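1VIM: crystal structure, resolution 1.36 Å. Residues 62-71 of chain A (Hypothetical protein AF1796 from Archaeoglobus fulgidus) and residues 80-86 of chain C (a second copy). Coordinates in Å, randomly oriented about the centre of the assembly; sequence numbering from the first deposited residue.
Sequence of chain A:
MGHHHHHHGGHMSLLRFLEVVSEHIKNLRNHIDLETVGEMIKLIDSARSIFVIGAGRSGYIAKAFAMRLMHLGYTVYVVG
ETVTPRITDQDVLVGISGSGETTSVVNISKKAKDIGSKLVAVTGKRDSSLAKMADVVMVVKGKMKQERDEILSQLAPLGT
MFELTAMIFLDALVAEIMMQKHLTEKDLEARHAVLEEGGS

Chain A (62-71) AKAFAMRLMH
Chain C (80-86) GETVTPR

Packing of a helix against a turn from a second copy of the same protein need not rely on direct hydrogen bonds, and this contact, built from van der Waals packing with one water bridge at its margin, has none. Residues 62-71 of chain A are helical throughout, with phi/psi near -60/-42; the type I turn runs from Glu81(C) to Thr84(C), its closing bond, Thr84(C) N to Glu81(C) O at 3.3 Å, being weak. Register is set by Met67(A) and Val83(C), whose CA atoms lie 5.3 Å apart.

Thr82(C) (-56/-53, chi1 m) is the most covered residue. Its CG2 approaches Lys63(A) O at 3.2 Å and Ala66(A) CB at 4.0 Å, so the methyl settles on the helix surface. Met67(A), t, t, m, brings CG to 3.7 Å from Thr82(C) O.

One turn further along, Met70(A) points toward the loop. Its t, m, m rotamer folds the chain along the loop backbone: CG is 3.5 Å from Val83(C) O, CE 3.4 Å from Thr84(C) O, and SD 4.0 Å from Pro85(C) CB.

Lys63(A), m, t, t, t, stops short of a salt bridge, NZ to Glu81(C) OE1 being 4.3 Å. A water spans the gap, accepting from Lys63(A) NZ (3.0 Å) and donating to Glu81(C) OE1 (2.9 Å).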

# COMPACT_ATOMS: atom_id res chain seq x y z
N ALA A 62 5.87 -10.89 -4.01
CA ALA A 62 6.83 -10.05 -4.72
C ALA A 62 7.42 -9.02 -3.76
O ALA A 62 8.63 -8.79 -3.78
CB ALA A 62 6.16 -9.37 -5.89
N LYS A 63 6.58 -8.40 -2.92
CA LYS A 63 7.05 -7.44 -1.93
C LYS A 63 7.98 -8.09 -0.90
O LYS A 63 9.03 -7.55 -0.57
CB LYS A 63 5.91 -6.70 -1.25
CG LYS A 63 5.26 -5.65 -2.11
CD LYS A 63 4.10 -4.97 -1.37
CE LYS A 63 3.82 -3.65 -2.11
NZ LYS A 63 2.91 -2.77 -1.32
N ALA A 64 7.62 -9.29 -0.43
CA ALA A 64 8.48 -9.97 0.52
C ALA A 64 9.85 -10.24 -0.07
O ALA A 64 10.88 -10.04 0.60
CB ALA A 64 7.86 -11.27 0.97
N PHE A 65 9.88 -10.67 -1.34
CA PHE A 65 11.14 -10.93 -2.01
C PHE A 65 11.92 -9.64 -2.23
O PHE A 65 13.15 -9.59 -1.99
CB PHE A 65 10.83 -11.64 -3.32
CG PHE A 65 12.06 -11.99 -4.14
CD1 PHE A 65 13.12 -12.69 -3.58
CD2 PHE A 65 12.10 -11.67 -5.48
CE1 PHE A 65 14.22 -13.04 -4.37
CE2 PHE A 65 13.22 -12.03 -6.28
CZ PHE A 65 14.27 -12.71 -5.69
N ALA A 66 11.23 -8.59 -2.69
CA ALA A 66 11.94 -7.31 -2.92
C ALA A 66 12.59 -6.79 -1.62
O ALA A 66 13.72 -6.29 -1.61
CB ALA A 66 10.99 -6.26 -3.50
N MET A 67 11.88 -6.93 -0.50
CA MET A 67 12.41 -6.46 0.76
C MET A 67 13.72 -7.22 1.08
O MET A 67 14.71 -6.63 1.47
CB MET A 67 11.39 -6.65 1.87
CG MET A 67 11.90 -6.14 3.22
SD MET A 67 10.84 -6.45 4.60
CE MET A 67 9.52 -5.24 4.35
N ARG A 68 13.73 -8.53 0.87
CA ARG A 68 14.95 -9.31 1.10
C ARG A 68 16.06 -8.94 0.13
O ARG A 68 17.25 -8.90 0.54
CB ARG A 68 14.67 -10.79 0.98
CG ARG A 68 14.22 -11.38 2.24
CD ARG A 68 15.36 -11.57 3.31
NE ARG A 68 14.68 -12.23 4.39
CZ ARG A 68 14.01 -11.64 5.33
NH1 ARG A 68 14.06 -10.30 5.46
NH2 ARG A 68 13.30 -12.36 6.18
N LEU A 69 15.75 -8.70 -1.13
CA LEU A 69 16.79 -8.25 -2.06
C LEU A 69 17.39 -6.93 -1.57
O LEU A 69 18.60 -6.72 -1.69
CB LEU A 69 16.26 -8.10 -3.50
CG LEU A 69 15.91 -9.40 -4.24
CD1 LEU A 69 15.33 -9.03 -5.59
CD2 LEU A 69 17.12 -10.33 -4.38
N MET A 70 16.56 -6.05 -1.01
CA MET A 70 17.07 -4.81 -0.44
C MET A 70 18.02 -5.14 0.72
O MET A 70 19.12 -4.58 0.82
CB MET A 70 15.92 -3.88 -0.06
CG MET A 70 16.39 -2.55 0.59
SD MET A 70 16.73 -2.63 2.34
CE MET A 70 15.02 -2.88 3.01
N HIS A 71 17.63 -6.07 1.57
CA HIS A 71 18.49 -6.50 2.68
C HIS A 71 19.84 -7.01 2.22
O HIS A 71 20.83 -6.79 2.92
CB HIS A 71 17.81 -7.56 3.56
CG HIS A 71 16.56 -7.07 4.23
ND1 HIS A 71 15.59 -7.92 4.71
CD2 HIS A 71 16.13 -5.81 4.51
CE1 HIS A 71 14.60 -7.21 5.24
NE2 HIS A 71 14.90 -5.93 5.11
N GLY C 80 7.68 2.44 6.41
CA GLY C 80 6.78 1.31 6.37
C GLY C 80 6.70 0.60 5.01
O GLY C 80 6.11 -0.48 4.92
N GLU C 81 7.25 1.19 3.94
CA GLU C 81 7.13 0.59 2.61
C GLU C 81 8.23 -0.41 2.33
O GLU C 81 9.23 -0.49 3.06
CB GLU C 81 6.99 1.65 1.50
CG GLU C 81 5.72 2.51 1.64
CD GLU C 81 4.46 1.71 1.51
OE1 GLU C 81 4.48 0.66 0.81
OE2 GLU C 81 3.46 2.12 2.11
N THR C 82 8.04 -1.18 1.27
CA THR C 82 8.80 -2.39 1.04
C THR C 82 10.30 -2.21 1.01
O THR C 82 11.04 -2.93 1.70
CB THR C 82 8.35 -3.02 -0.29
OG1 THR C 82 6.94 -3.28 -0.21
CG2 THR C 82 9.04 -4.37 -0.51
N VAL C 83 10.79 -1.28 0.19
CA VAL C 83 12.23 -1.18 -0.06
C VAL C 83 12.90 -0.17 0.86
O VAL C 83 14.09 0.12 0.70
CB VAL C 83 12.57 -0.94 -1.55
CG1 VAL C 83 11.88 -1.97 -2.44
CG2 VAL C 83 12.21 0.45 -2.03
N THR C 84 12.17 0.36 1.83
CA THR C 84 12.75 1.36 2.74
C THR C 84 13.78 0.71 3.67
O THR C 84 13.46 -0.22 4.40
CB THR C 84 11.62 1.93 3.57
OG1 THR C 84 10.71 2.56 2.66
CG2 THR C 84 12.12 2.97 4.64
N PRO C 85 15.02 1.21 3.69
CA PRO C 85 16.06 0.62 4.55
C PRO C 85 16.07 1.28 5.93
O PRO C 85 15.30 2.22 6.21
CB PRO C 85 17.33 0.99 3.81
CG PRO C 85 17.03 2.37 3.23
CD PRO C 85 15.55 2.31 2.84
N ARG C 86 16.94 0.76 6.78
CA ARG C 86 17.18 1.31 8.10
C ARG C 86 17.47 2.80 8.04
O ARG C 86 18.38 3.23 7.33
CB ARG C 86 18.37 0.58 8.73
CG ARG C 86 18.71 1.03 10.12
CD ARG C 86 19.75 0.14 10.77
NE ARG C 86 19.50 0.06 12.21
CZ ARG C 86 19.41 -1.09 12.88
NH1 ARG C 86 19.59 -2.25 12.25
NH2 ARG C 86 19.16 -1.08 14.17
O HOH W 1 3.80 -2.12 1.48